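Local coordinates for CurG, CurH fusion protein (Moorea producens 3L, PDB 4MYY) that fuses the C-terminal docking domain of CurG to the N-terminal docking domain of CurH, which probably pair successive modules of the curacin A polyketide synthase, at residues 21-31 / 64-75. Numbering follows the deposited sequence.
Sequences ESSIDQILESI and PLQRAALALKKL
In this engineered fusion a CurG helix (21-31) packs on a CurH helix (64-75), a pairing consistent with part of a docking-domain interface, crossing at 46° with axes 9.4 Å apart. At its polar end Asp25 OD1 meets Arg67 NE at 3.0 Å, a salt bridge whose hydrogen bond is weak and bent; the carboxylate and guanidinium planes stand 78° apart. Arg67 reaches it by folding at its third torsion (chi3 -78°). One water links Asp25 OD1 to Pro64 O. Glu21 lays its extended chain against the proline ring, OE2 3.4 Å from Pro64 CB. With the chain cut back to an alanine here, the proline ring would probably lose its cover on this side, and Arg67 a second, more distant negative charge. Further along, Ile24 sets CG2 against Ala68 CA (3.6 Å), and Leu28 puts CD1 over Ala71 and CD2 by Arg67 CB. Ile31 splits its branches: CG2 touches Lys74 CG (3.6 Å), CD1 touches Leu75 CD2 (3.7 Å). Lys74 NZ donates a hydrogen bond to Ala3 O of the second subunit. Helix 42-61 closes one flank, where Ile59 packs on Leu28 and Leu70 and Ile59 O accepts a hydrogen bond from Arg67 NH1, while Leu75 packs on Leu72 of the second subunit.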
loop_
_atom_site.group_PDB
_atom_site.type_symbol
_atom_site.label_atom_id
_atom_site.label_comp_id
_atom_site.label_asym_id
_atom_site.label_seq_id
_atom_site.Cartn_x
_atom_site.Cartn_y
_atom_site.Cartn_z
ATOM N N GLU B 21 -4.085 -9.871 5.595
ATOM C CA GLU B 21 -5.294 -9.361 4.923
ATOM C C GLU B 21 -6.039 -8.420 5.890
ATOM O O GLU B 21 -6.530 -7.351 5.485
ATOM C CB GLU B 21 -6.188 -10.506 4.480
ATOM C CG GLU B 21 -5.684 -11.265 3.272
ATOM C CD GLU B 21 -6.358 -12.609 3.124
ATOM O OE1 GLU B 21 -7.442 -12.799 3.715
ATOM O OE2 GLU B 21 -5.822 -13.476 2.396
ATOM N N SER B 22 -6.058 -8.771 7.174
ATOM C CA SER B 22 -6.726 -7.924 8.154
ATOM C C SER B 22 -6.067 -6.558 8.192
ATOM O O SER B 22 -6.771 -5.553 8.187
ATOM C CB SER B 22 -6.766 -8.577 9.528
ATOM O OG SER B 22 -7.544 -7.768 10.404
ATOM N N SER B 23 -4.730 -6.504 8.209
ATOM C CA SER B 23 -4.024 -5.222 8.182
ATOM C C SER B 23 -4.295 -4.447 6.894
ATOM O O SER B 23 -4.633 -3.272 6.940
ATOM C CB SER B 23 -2.524 -5.424 8.383
ATOM O OG SER B 23 -2.274 -5.968 9.665
ATOM N N ILE B 24 -4.153 -5.116 5.752
ATOM C CA ILE B 24 -4.359 -4.473 4.442
ATOM C C ILE B 24 -5.792 -3.902 4.356
ATOM O O ILE B 24 -6.004 -2.775 3.899
ATOM C CB ILE B 24 -4.053 -5.448 3.275
ATOM C CG1 ILE B 24 -2.543 -5.765 3.249
ATOM C CG2 ILE B 24 -4.527 -4.884 1.939
ATOM C CD1 ILE B 24 -2.202 -7.090 2.578
ATOM N N ASP B 25 -6.758 -4.690 4.787
ATOM C CA ASP B 25 -8.159 -4.302 4.649
ATOM C C ASP B 25 -8.442 -3.106 5.516
ATOM O O ASP B 25 -9.198 -2.194 5.133
ATOM C CB ASP B 25 -9.080 -5.466 4.997
ATOM C CG ASP B 25 -9.029 -6.592 3.948
ATOM O OD1 ASP B 25 -8.362 -6.439 2.886
ATOM O OD2 ASP B 25 -9.651 -7.660 4.197
ATOM N N GLN B 26 -7.843 -3.100 6.700
ATOM C CA GLN B 26 -8.075 -1.994 7.604
ATOM C C GLN B 26 -7.431 -0.736 7.084
ATOM O O GLN B 26 -7.998 0.356 7.243
ATOM C CB GLN B 26 -7.578 -2.307 9.005
ATOM C CG GLN B 26 -8.478 -3.300 9.710
ATOM C CD GLN B 26 -7.987 -3.626 11.088
ATOM O OE1 GLN B 26 -8.115 -2.819 12.009
ATOM N NE2 GLN B 26 -7.428 -4.811 11.249
ATOM N N ILE B 27 -6.251 -0.870 6.486
ATOM C CA ILE B 27 -5.595 0.302 5.900
ATOM C C ILE B 27 -6.455 0.804 4.749
ATOM O O ILE B 27 -6.725 2.000 4.628
ATOM C CB ILE B 27 -4.107 0.044 5.519
ATOM C CG1 ILE B 27 -3.227 0.263 6.750
ATOM C CG2 ILE B 27 -3.609 1.055 4.494
ATOM C CD1 ILE B 27 -2.993 -0.958 7.600
ATOM N N LEU B 28 -6.945 -0.109 3.927
ATOM C CA LEU B 28 -7.811 0.291 2.836
ATOM C C LEU B 28 -9.059 1.047 3.306
ATOM O O LEU B 28 -9.410 2.083 2.741
ATOM C CB LEU B 28 -8.196 -0.940 2.016
ATOM C CG LEU B 28 -8.732 -0.681 0.643
ATOM C CD1 LEU B 28 -7.849 0.254 -0.184
ATOM C CD2 LEU B 28 -8.768 -2.066 0.013
ATOM N N GLU B 29 -9.710 0.539 4.358
ATOM C CA GLU B 29 -10.845 1.201 4.977
ATOM C C GLU B 29 -10.517 2.632 5.400
ATOM O O GLU B 29 -11.314 3.552 5.193
ATOM C CB GLU B 29 -11.228 0.471 6.265
ATOM C CG GLU B 29 -12.205 -0.664 6.147
ATOM C CD GLU B 29 -12.858 -0.944 7.490
ATOM O OE1 GLU B 29 -12.150 -0.998 8.536
ATOM O OE2 GLU B 29 -14.096 -1.076 7.510
ATOM N N SER B 30 -9.342 2.798 6.004
ATOM C CA SER B 30 -8.919 4.065 6.571
ATOM C C SER B 30 -8.746 5.096 5.460
ATOM O O SER B 30 -9.039 6.270 5.644
ATOM C CB SER B 30 -7.645 3.904 7.423
ATOM O OG SER B 30 -6.482 3.742 6.629
ATOM N N ILE B 31 -8.312 4.623 4.294
ATOM C CA ILE B 31 -8.199 5.432 3.082
ATOM C C ILE B 31 -9.587 5.844 2.536
ATOM O O ILE B 31 -9.845 7.028 2.282
ATOM C CB ILE B 31 -7.340 4.681 2.017
ATOM C CG1 ILE B 31 -5.905 4.492 2.533
ATOM C CG2 ILE B 31 -7.343 5.424 0.699
ATOM C CD1 ILE B 31 -5.051 3.527 1.728
ATOM N N PRO B 64 -8.132 -10.877 -1.952
ATOM C CA PRO B 64 -7.136 -10.275 -1.054
ATOM C C PRO B 64 -5.988 -9.570 -1.795
ATOM O O PRO B 64 -5.547 -8.479 -1.385
ATOM C CB PRO B 64 -6.604 -11.490 -0.304
ATOM C CG PRO B 64 -7.822 -12.367 -0.179
ATOM C CD PRO B 64 -8.519 -12.228 -1.508
ATOM N N LEU B 65 -5.503 -10.170 -2.878
ATOM C CA LEU B 65 -4.373 -9.585 -3.577
ATOM C C LEU B 65 -4.811 -8.354 -4.359
ATOM O O LEU B 65 -4.046 -7.383 -4.442
ATOM C CB LEU B 65 -3.715 -10.580 -4.536
ATOM C CG LEU B 65 -2.289 -10.223 -4.957
ATOM C CD1 LEU B 65 -1.280 -10.142 -3.810
ATOM C CD2 LEU B 65 -1.834 -11.269 -5.954
ATOM N N GLN B 66 -6.026 -8.382 -4.914
ATOM C CA GLN B 66 -6.558 -7.160 -5.570
ATOM C C GLN B 66 -6.642 -6.006 -4.560
ATOM O O GLN B 66 -6.274 -4.859 -4.854
ATOM C CB GLN B 66 -7.929 -7.425 -6.166
ATOM C CG GLN B 66 -7.839 -8.114 -7.533
ATOM C CD GLN B 66 -9.195 -8.470 -8.064
ATOM O OE1 GLN B 66 -10.026 -9.037 -7.350
ATOM N NE2 GLN B 66 -9.426 -8.184 -9.333
ATOM N N ARG B 67 -7.142 -6.302 -3.379
ATOM C CA ARG B 67 -7.226 -5.259 -2.328
ATOM C C ARG B 67 -5.838 -4.705 -1.967
ATOM O O ARG B 67 -5.682 -3.510 -1.783
ATOM C CB ARG B 67 -7.941 -5.760 -1.084
ATOM C CG ARG B 67 -9.460 -5.898 -1.217
ATOM C CD ARG B 67 -10.095 -6.174 0.145
ATOM N NE ARG B 67 -9.940 -7.568 0.545
ATOM C CZ ARG B 67 -10.713 -8.536 0.052
ATOM N NH1 ARG B 67 -11.681 -8.233 -0.814
ATOM N NH2 ARG B 67 -10.512 -9.798 0.386
ATOM N N ALA B 68 -4.845 -5.585 -1.875
ATOM C CA ALA B 68 -3.500 -5.166 -1.499
ATOM C C ALA B 68 -2.947 -4.256 -2.585
ATOM O O ALA B 68 -2.413 -3.169 -2.282
ATOM C CB ALA B 68 -2.601 -6.386 -1.294
ATOM N N ALA B 69 -3.099 -4.688 -3.842
ATOM C CA ALA B 69 -2.595 -3.911 -4.956
ATOM C C ALA B 69 -3.283 -2.559 -5.062
ATOM O O ALA B 69 -2.612 -1.563 -5.401
ATOM C CB ALA B 69 -2.669 -4.686 -6.267
ATOM N N LEU B 70 -4.590 -2.515 -4.764
ATOM C CA LEU B 70 -5.367 -1.258 -4.780
ATOM C C LEU B 70 -4.836 -0.279 -3.728
ATOM O O LEU B 70 -4.621 0.903 -4.026
ATOM C CB LEU B 70 -6.845 -1.563 -4.521
ATOM C CG LEU B 70 -7.740 -0.339 -4.378
ATOM C CD1 LEU B 70 -7.788 0.419 -5.702
ATOM C CD2 LEU B 70 -9.120 -0.825 -3.944
ATOM N N ALA B 71 -4.639 -0.760 -2.500
ATOM C CA ALA B 71 -4.048 0.065 -1.440
ATOM C C ALA B 71 -2.703 0.626 -1.869
ATOM O O ALA B 71 -2.441 1.802 -1.626
ATOM C CB ALA B 71 -3.861 -0.748 -0.171
ATOM N N LEU B 72 -1.851 -0.201 -2.479
ATOM C CA LEU B 72 -0.482 0.244 -2.822
ATOM C C LEU B 72 -0.563 1.302 -3.884
ATOM O O LEU B 72 0.118 2.306 -3.788
ATOM C CB LEU B 72 0.360 -0.890 -3.377
ATOM C CG LEU B 72 0.739 -2.037 -2.474
ATOM C CD1 LEU B 72 1.636 -2.975 -3.271
ATOM C CD2 LEU B 72 1.484 -1.478 -1.273
ATOM N N LYS B 73 -1.383 1.058 -4.901
ATOM C CA LYS B 73 -1.562 2.055 -5.962
ATOM C C LYS B 73 -2.058 3.386 -5.455
ATOM O O LYS B 73 -1.601 4.436 -5.890
ATOM C CB LYS B 73 -2.522 1.538 -7.017
ATOM C CG LYS B 73 -1.803 0.953 -8.182
ATOM C CD LYS B 73 -1.354 2.103 -9.059
ATOM C CE LYS B 73 -1.018 1.612 -10.440
ATOM N NZ LYS B 73 -0.561 2.769 -11.247
ATOM N N LYS B 74 -3.025 3.343 -4.558
ATOM C CA LYS B 74 -3.558 4.539 -3.971
ATOM C C LYS B 74 -2.507 5.322 -3.179
ATOM O O LYS B 74 -2.400 6.539 -3.322
ATOM C CB LYS B 74 -4.742 4.192 -3.079
ATOM C CG LYS B 74 -5.253 5.361 -2.278
ATOM C CD LYS B 74 -5.804 6.485 -3.154
ATOM C CE LYS B 74 -6.119 7.707 -2.294
ATOM N NZ LYS B 74 -6.626 8.843 -3.117
ATOM N N LEU B 75 -1.739 4.629 -2.346
ATOM C CA LEU B 75 -0.699 5.328 -1.573
ATOM C C LEU B 75 0.436 5.860 -2.451
ATOM O O LEU B 75 1.027 6.903 -2.160
ATOM C CB LEU B 75 -0.138 4.410 -0.503
ATOM C CG LEU B 75 -1.103 4.010 0.626
ATOM C CD1 LEU B 75 -0.253 3.216 1.571
ATOM C CD2 LEU B 75 -1.768 5.172 1.349
HETATM O O HOH W 1 -6.081 -8.211 1.672
HETATM O O HOH W 2 -8.994 -9.706 2.263
#